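Local coordinates for protein NADP-dependent alcohol dehydrogenase 6 (Saccharomyces cerevisiae, PDB 1PIW) that reduces aromatic and aliphatic aldehydes to alcohols with NADPH, as a zinc-containing, medium-chain alcohol dehydrogenase that works as a homodimer, at residues D235-V249 with I261-I275. Residues are numbered along the deposited sequence; the frame is centred on the assembly and turned at random.
Sequences DWGEKYFDTFDLIVV and IMPKAMKVGGRIVSI
Lys267 runs past the backbone carbonyls of Phe244 and Thr243 to Asp245, where Lys267 NZ meets Asp245 OD1 at 2.7 Å on the syn side of the carboxylate. A bend in the lysine chain (chi3 60°) turns the amine onto that oxygen, while Asp245 OD2 takes the backbone N of Lys182. With Lys267 cut back to an alanine, Asp245 OD1 would probably lose its charged mate and the carboxylate would be freer to rotate. Nearby, Asp242 OD1 forms a salt bridge with Arg105 NE of the second subunit.

Beside the Lys267 bridge, Ala265 O accepts two amides: Phe244 N almost head-on at 2.6 Å, and Thr243 N from above the carbonyl plane. Ala265 CB sits in plane at the edge of the Phe244 ring, 3.4 Å from Phe244 CD2. On the same face of the sheet, Met266 is folded at chi2 and chi3, bringing Met266 SD 3.4 Å from Ile247 CD1 and 3.6 Å from Phe244 CB. Met262 lies alongside Trp236, with Met262 CG 3.6 Å from Trp236 CH2. It carries on past Ile247 to place Met262 CE 4.0 Å from Val249 CG2.

Beyond the turn at 267-270, strands 246-249 and 270-274 run parallel, 16° apart, as neighbours in the Rossmann sheet. Regular amide bonds continue to Val249 O, which receives Ile275 N at 2.6 Å; Ile275 belongs to the NADP site. The chemistry is thus divided: sulfur, methyl and aromatic groups pack on the face that carries Phe244, Met266 and Ile247, whereas charged pairs hold the corner and the subunit boundary, and the backbone bonds probably help set where Ile275 meets the NADP.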
loop_
_atom_site.group_PDB
_atom_site.type_symbol
_atom_site.label_atom_id
_atom_site.label_comp_id
_atom_site.label_asym_id
_atom_site.label_seq_id
_atom_site.Cartn_x
_atom_site.Cartn_y
_atom_site.Cartn_z
ATOM N N ASP A 235 -13.148 18.373 -5.127
ATOM C CA ASP A 235 -12.655 17.067 -5.554
ATOM C C ASP A 235 -11.285 17.295 -6.164
ATOM O O ASP A 235 -11.129 17.365 -7.388
ATOM C CB ASP A 235 -13.577 16.406 -6.584
ATOM C CG ASP A 235 -13.383 14.888 -6.649
ATOM O OD1 ASP A 235 -12.235 14.432 -6.858
ATOM O OD2 ASP A 235 -14.378 14.147 -6.482
ATOM N N TRP A 236 -10.294 17.436 -5.293
ATOM C CA TRP A 236 -8.938 17.667 -5.745
ATOM C C TRP A 236 -8.359 16.399 -6.344
ATOM O O TRP A 236 -7.455 16.460 -7.175
ATOM C CB TRP A 236 -8.072 18.132 -4.587
ATOM C CG TRP A 236 -7.989 17.139 -3.493
ATOM C CD1 TRP A 236 -8.978 16.795 -2.620
ATOM C CD2 TRP A 236 -6.842 16.367 -3.131
ATOM N NE1 TRP A 236 -8.518 15.862 -1.729
ATOM C CE2 TRP A 236 -7.207 15.580 -2.018
ATOM C CE3 TRP A 236 -5.540 16.264 -3.637
ATOM C CZ2 TRP A 236 -6.310 14.700 -1.398
ATOM C CZ3 TRP A 236 -4.657 15.396 -3.027
ATOM C CH2 TRP A 236 -5.045 14.624 -1.916
ATOM N N GLY A 237 -8.869 15.249 -5.910
ATOM C CA GLY A 237 -8.383 13.997 -6.459
ATOM C C GLY A 237 -8.642 14.051 -7.950
ATOM O O GLY A 237 -7.777 13.751 -8.773
ATOM N N GLU A 238 -9.859 14.460 -8.283
ATOM C CA GLU A 238 -10.312 14.605 -9.656
ATOM C C GLU A 238 -9.429 15.613 -10.379
ATOM O O GLU A 238 -8.971 15.367 -11.494
ATOM C CB GLU A 238 -11.766 15.090 -9.642
ATOM C CG GLU A 238 -12.356 15.491 -10.977
ATOM C CD GLU A 238 -12.507 14.318 -11.911
ATOM O OE1 GLU A 238 -13.011 13.266 -11.455
ATOM O OE2 GLU A 238 -12.130 14.452 -13.099
ATOM N N LYS A 239 -9.180 16.744 -9.724
ATOM C CA LYS A 239 -8.375 17.808 -10.312
ATOM C C LYS A 239 -6.879 17.549 -10.447
ATOM O O LYS A 239 -6.286 17.919 -11.457
ATOM C CB LYS A 239 -8.582 19.118 -9.552
ATOM C CG LYS A 239 -7.768 20.276 -10.136
ATOM C CD LYS A 239 -8.074 21.601 -9.454
ATOM C CE LYS A 239 -9.518 22.018 -9.659
ATOM N NZ LYS A 239 -9.788 23.336 -9.029
ATOM N N TYR A 240 -6.260 16.939 -9.440
ATOM C CA TYR A 240 -4.823 16.664 -9.506
ATOM C C TYR A 240 -4.527 15.241 -9.952
ATOM O O TYR A 240 -3.403 14.748 -9.847
ATOM C CB TYR A 240 -4.160 16.981 -8.169
ATOM C CG TYR A 240 -4.116 18.465 -7.925
ATOM C CD1 TYR A 240 -5.238 19.154 -7.464
ATOM C CD2 TYR A 240 -2.980 19.198 -8.243
ATOM C CE1 TYR A 240 -5.228 20.548 -7.333
ATOM C CE2 TYR A 240 -2.955 20.585 -8.119
ATOM C CZ TYR A 240 -4.079 21.254 -7.666
ATOM O OH TYR A 240 -4.040 22.626 -7.564
ATOM N N PHE A 241 -5.565 14.607 -10.480
ATOM C CA PHE A 241 -5.510 13.257 -11.007
ATOM C C PHE A 241 -4.119 12.882 -11.533
ATOM O O PHE A 241 -3.454 13.694 -12.174
ATOM C CB PHE A 241 -6.539 13.148 -12.134
ATOM C CG PHE A 241 -6.608 11.798 -12.766
ATOM C CD1 PHE A 241 -7.505 10.844 -12.296
ATOM C CD2 PHE A 241 -5.765 11.471 -13.830
ATOM C CE1 PHE A 241 -7.562 9.581 -12.875
ATOM C CE2 PHE A 241 -5.813 10.212 -14.415
ATOM C CZ PHE A 241 -6.712 9.264 -13.939
ATOM N N ASP A 242 -3.697 11.653 -11.239
ATOM C CA ASP A 242 -2.417 11.087 -11.686
ATOM C C ASP A 242 -1.190 12.007 -11.606
ATOM O O ASP A 242 -0.479 12.192 -12.598
ATOM C CB ASP A 242 -2.571 10.566 -13.126
ATOM C CG ASP A 242 -1.430 9.647 -13.553
ATOM O OD1 ASP A 242 -1.321 8.528 -13.012
ATOM O OD2 ASP A 242 -0.642 10.041 -14.437
ATOM N N THR A 243 -0.917 12.556 -10.426
ATOM C CA THR A 243 0.231 13.447 -10.270
ATOM C C THR A 243 1.262 13.056 -9.198
ATOM O O THR A 243 2.465 13.248 -9.388
ATOM C CB THR A 243 -0.235 14.881 -9.958
ATOM O OG1 THR A 243 0.908 15.717 -9.733
ATOM C CG2 THR A 243 -1.091 14.892 -8.715
ATOM N N PHE A 244 0.783 12.505 -8.085
ATOM C CA PHE A 244 1.640 12.139 -6.955
ATOM C C PHE A 244 2.258 10.757 -6.911
ATOM O O PHE A 244 1.590 9.753 -7.150
ATOM C CB PHE A 244 0.874 12.342 -5.645
ATOM C CG PHE A 244 0.485 13.758 -5.391
ATOM C CD1 PHE A 244 1.453 14.714 -5.113
ATOM C CD2 PHE A 244 -0.844 14.144 -5.465
ATOM C CE1 PHE A 244 1.105 16.030 -4.916
ATOM C CE2 PHE A 244 -1.202 15.460 -5.267
ATOM C CZ PHE A 244 -0.222 16.408 -4.991
ATOM N N ASP A 245 3.541 10.719 -6.572
ATOM C CA ASP A 245 4.254 9.461 -6.435
ATOM C C ASP A 245 4.005 8.942 -5.030
ATOM O O ASP A 245 3.718 7.761 -4.822
ATOM C CB ASP A 245 5.758 9.657 -6.590
ATOM C CG ASP A 245 6.178 9.778 -8.017
ATOM O OD1 ASP A 245 5.603 9.042 -8.844
ATOM O OD2 ASP A 245 7.088 10.587 -8.304
ATOM N N LEU A 246 4.110 9.849 -4.066
ATOM C CA LEU A 246 3.945 9.517 -2.663
ATOM C C LEU A 246 3.232 10.632 -1.908
ATOM O O LEU A 246 3.479 11.809 -2.156
ATOM C CB LEU A 246 5.323 9.300 -2.055
ATOM C CG LEU A 246 5.425 9.364 -0.542
ATOM C CD1 LEU A 246 4.919 8.066 0.025
ATOM C CD2 LEU A 246 6.860 9.606 -0.130
ATOM N N ILE A 247 2.344 10.257 -0.995
ATOM C CA ILE A 247 1.629 11.225 -0.175
ATOM C C ILE A 247 1.726 10.746 1.266
ATOM O O ILE A 247 1.455 9.579 1.556
ATOM C CB ILE A 247 0.139 11.328 -0.553
ATOM C CG1 ILE A 247 -0.026 12.141 -1.825
ATOM C CG2 ILE A 247 -0.643 11.991 0.562
ATOM C CD1 ILE A 247 -1.474 12.368 -2.196
ATOM N N VAL A 248 2.123 11.639 2.166
ATOM C CA VAL A 248 2.244 11.292 3.574
ATOM C C VAL A 248 1.170 12.049 4.337
ATOM O O VAL A 248 1.095 13.271 4.252
ATOM C CB VAL A 248 3.634 11.680 4.138
ATOM C CG1 VAL A 248 3.714 11.369 5.603
ATOM C CG2 VAL A 248 4.713 10.925 3.416
ATOM N N VAL A 249 0.330 11.324 5.067
ATOM C CA VAL A 249 -0.730 11.954 5.843
ATOM C C VAL A 249 -0.225 12.169 7.260
ATOM O O VAL A 249 0.104 11.213 7.957
ATOM C CB VAL A 249 -1.995 11.085 5.874
ATOM C CG1 VAL A 249 -3.117 11.821 6.599
ATOM C CG2 VAL A 249 -2.413 10.743 4.455
ATOM N N ILE A 261 -10.942 9.868 -2.372
ATOM C CA ILE A 261 -10.560 10.782 -3.436
ATOM C C ILE A 261 -9.057 10.729 -3.632
ATOM O O ILE A 261 -8.570 10.504 -4.737
ATOM C CB ILE A 261 -10.949 12.236 -3.086
ATOM C CG1 ILE A 261 -12.389 12.279 -2.590
ATOM C CG2 ILE A 261 -10.801 13.139 -4.312
ATOM C CD1 ILE A 261 -12.819 13.640 -2.108
ATOM N N MET A 262 -8.331 10.909 -2.537
ATOM C CA MET A 262 -6.880 10.938 -2.574
ATOM C C MET A 262 -6.229 10.042 -3.626
ATOM O O MET A 262 -5.331 10.475 -4.358
ATOM C CB MET A 262 -6.322 10.601 -1.200
ATOM C CG MET A 262 -4.961 11.179 -0.974
ATOM S SD MET A 262 -4.307 10.658 0.590
ATOM C CE MET A 262 -5.208 11.685 1.768
ATOM N N PRO A 263 -6.670 8.780 -3.723
ATOM C CA PRO A 263 -6.085 7.864 -4.708
ATOM C C PRO A 263 -5.969 8.410 -6.136
ATOM O O PRO A 263 -4.962 8.192 -6.810
ATOM C CB PRO A 263 -6.992 6.651 -4.604
ATOM C CG PRO A 263 -7.314 6.634 -3.116
ATOM C CD PRO A 263 -7.647 8.082 -2.867
ATOM N N LYS A 264 -6.997 9.126 -6.585
ATOM C CA LYS A 264 -7.016 9.713 -7.926
ATOM C C LYS A 264 -5.764 10.532 -8.263
ATOM O O LYS A 264 -5.259 10.460 -9.382
ATOM C CB LYS A 264 -8.221 10.637 -8.102
ATOM C CG LYS A 264 -9.599 10.016 -8.007
ATOM C CD LYS A 264 -10.623 11.074 -8.436
ATOM C CE LYS A 264 -12.063 10.586 -8.357
ATOM N NZ LYS A 264 -12.498 10.335 -6.951
ATOM N N ALA A 265 -5.282 11.329 -7.312
ATOM C CA ALA A 265 -4.109 12.158 -7.558
ATOM C C ALA A 265 -2.836 11.339 -7.555
ATOM O O ALA A 265 -1.746 11.879 -7.782
ATOM C CB ALA A 265 -4.002 13.237 -6.514
ATOM N N MET A 266 -2.977 10.039 -7.297
ATOM C CA MET A 266 -1.830 9.133 -7.237
ATOM C C MET A 266 -1.488 8.497 -8.579
ATOM O O MET A 266 -2.357 7.963 -9.276
ATOM C CB MET A 266 -2.081 8.029 -6.204
ATOM C CG MET A 266 -2.364 8.535 -4.806
ATOM S SD MET A 266 -1.067 9.656 -4.247
ATOM C CE MET A 266 0.313 8.534 -4.074
ATOM N N LYS A 267 -0.211 8.559 -8.933
ATOM C CA LYS A 267 0.254 7.973 -10.179
ATOM C C LYS A 267 0.068 6.471 -10.086
ATOM O O LYS A 267 -0.162 5.931 -9.009
ATOM C CB LYS A 267 1.735 8.302 -10.404
ATOM C CG LYS A 267 2.010 9.760 -10.754
ATOM C CD LYS A 267 3.488 10.097 -10.649
ATOM C CE LYS A 267 4.329 9.254 -11.597
ATOM N NZ LYS A 267 5.798 9.548 -11.507
ATOM N N VAL A 268 0.151 5.786 -11.215
ATOM C CA VAL A 268 0.008 4.345 -11.170
ATOM C C VAL A 268 1.230 3.842 -10.422
ATOM O O VAL A 268 2.362 4.076 -10.841
ATOM C CB VAL A 268 -0.032 3.726 -12.577
ATOM C CG1 VAL A 268 -0.211 2.223 -12.479
ATOM C CG2 VAL A 268 -1.174 4.330 -13.371
ATOM N N GLY A 269 0.987 3.178 -9.300
ATOM C CA GLY A 269 2.075 2.657 -8.503
ATOM C C GLY A 269 2.367 3.597 -7.361
ATOM O O GLY A 269 3.259 3.351 -6.548
ATOM N N GLY A 270 1.609 4.684 -7.304
ATOM C CA GLY A 270 1.799 5.665 -6.248
ATOM C C GLY A 270 1.500 5.067 -4.890
ATOM O O GLY A 270 0.829 4.032 -4.794
ATOM N N ARG A 271 1.975 5.716 -3.835
ATOM C CA ARG A 271 1.749 5.192 -2.502
ATOM C C ARG A 271 1.319 6.239 -1.488
ATOM O O ARG A 271 1.876 7.339 -1.416
ATOM C CB ARG A 271 3.012 4.493 -1.987
ATOM C CG ARG A 271 3.651 3.511 -2.961
ATOM C CD ARG A 271 4.833 2.818 -2.304
ATOM N NE ARG A 271 5.688 2.121 -3.259
ATOM C CZ ARG A 271 6.810 1.481 -2.933
ATOM N NH1 ARG A 271 7.218 1.436 -1.671
ATOM N NH2 ARG A 271 7.539 0.896 -3.872
ATOM N N ILE A 272 0.323 5.866 -0.692
ATOM C CA ILE A 272 -0.199 6.718 0.350
ATOM C C ILE A 272 0.236 6.118 1.680
ATOM O O ILE A 272 -0.060 4.967 1.987
ATOM C CB ILE A 272 -1.741 6.791 0.269
ATOM C CG1 ILE A 272 -2.143 7.261 -1.135
ATOM C CG2 ILE A 272 -2.283 7.740 1.320
ATOM C CD1 ILE A 272 -3.614 7.567 -1.317
ATOM N N VAL A 273 0.985 6.893 2.449
ATOM C CA VAL A 273 1.441 6.444 3.749
ATOM C C VAL A 273 0.983 7.439 4.793
ATOM O O VAL A 273 1.383 8.597 4.785
ATOM C CB VAL A 273 2.965 6.340 3.822
ATOM C CG1 VAL A 273 3.382 5.925 5.218
ATOM C CG2 VAL A 273 3.452 5.334 2.822
ATOM N N SER A 274 0.118 6.973 5.680
ATOM C CA SER A 274 -0.416 7.789 6.748
ATOM C C SER A 274 0.523 7.651 7.921
ATOM O O SER A 274 1.020 6.565 8.227
ATOM C CB SER A 274 -1.800 7.304 7.128
ATOM O OG SER A 274 -2.079 7.635 8.463
ATOM N N ILE A 275 0.759 8.768 8.584
ATOM C CA ILE A 275 1.669 8.815 9.710
ATOM C C ILE A 275 0.966 9.006 11.051
ATOM O O ILE A 275 1.564 8.808 12.113
ATOM C CB ILE A 275 2.690 9.950 9.461
ATOM C CG1 ILE A 275 4.047 9.327 9.132
ATOM C CG2 ILE A 275 2.675 10.978 10.599
ATOM C CD1 ILE A 275 4.418 8.133 9.988
#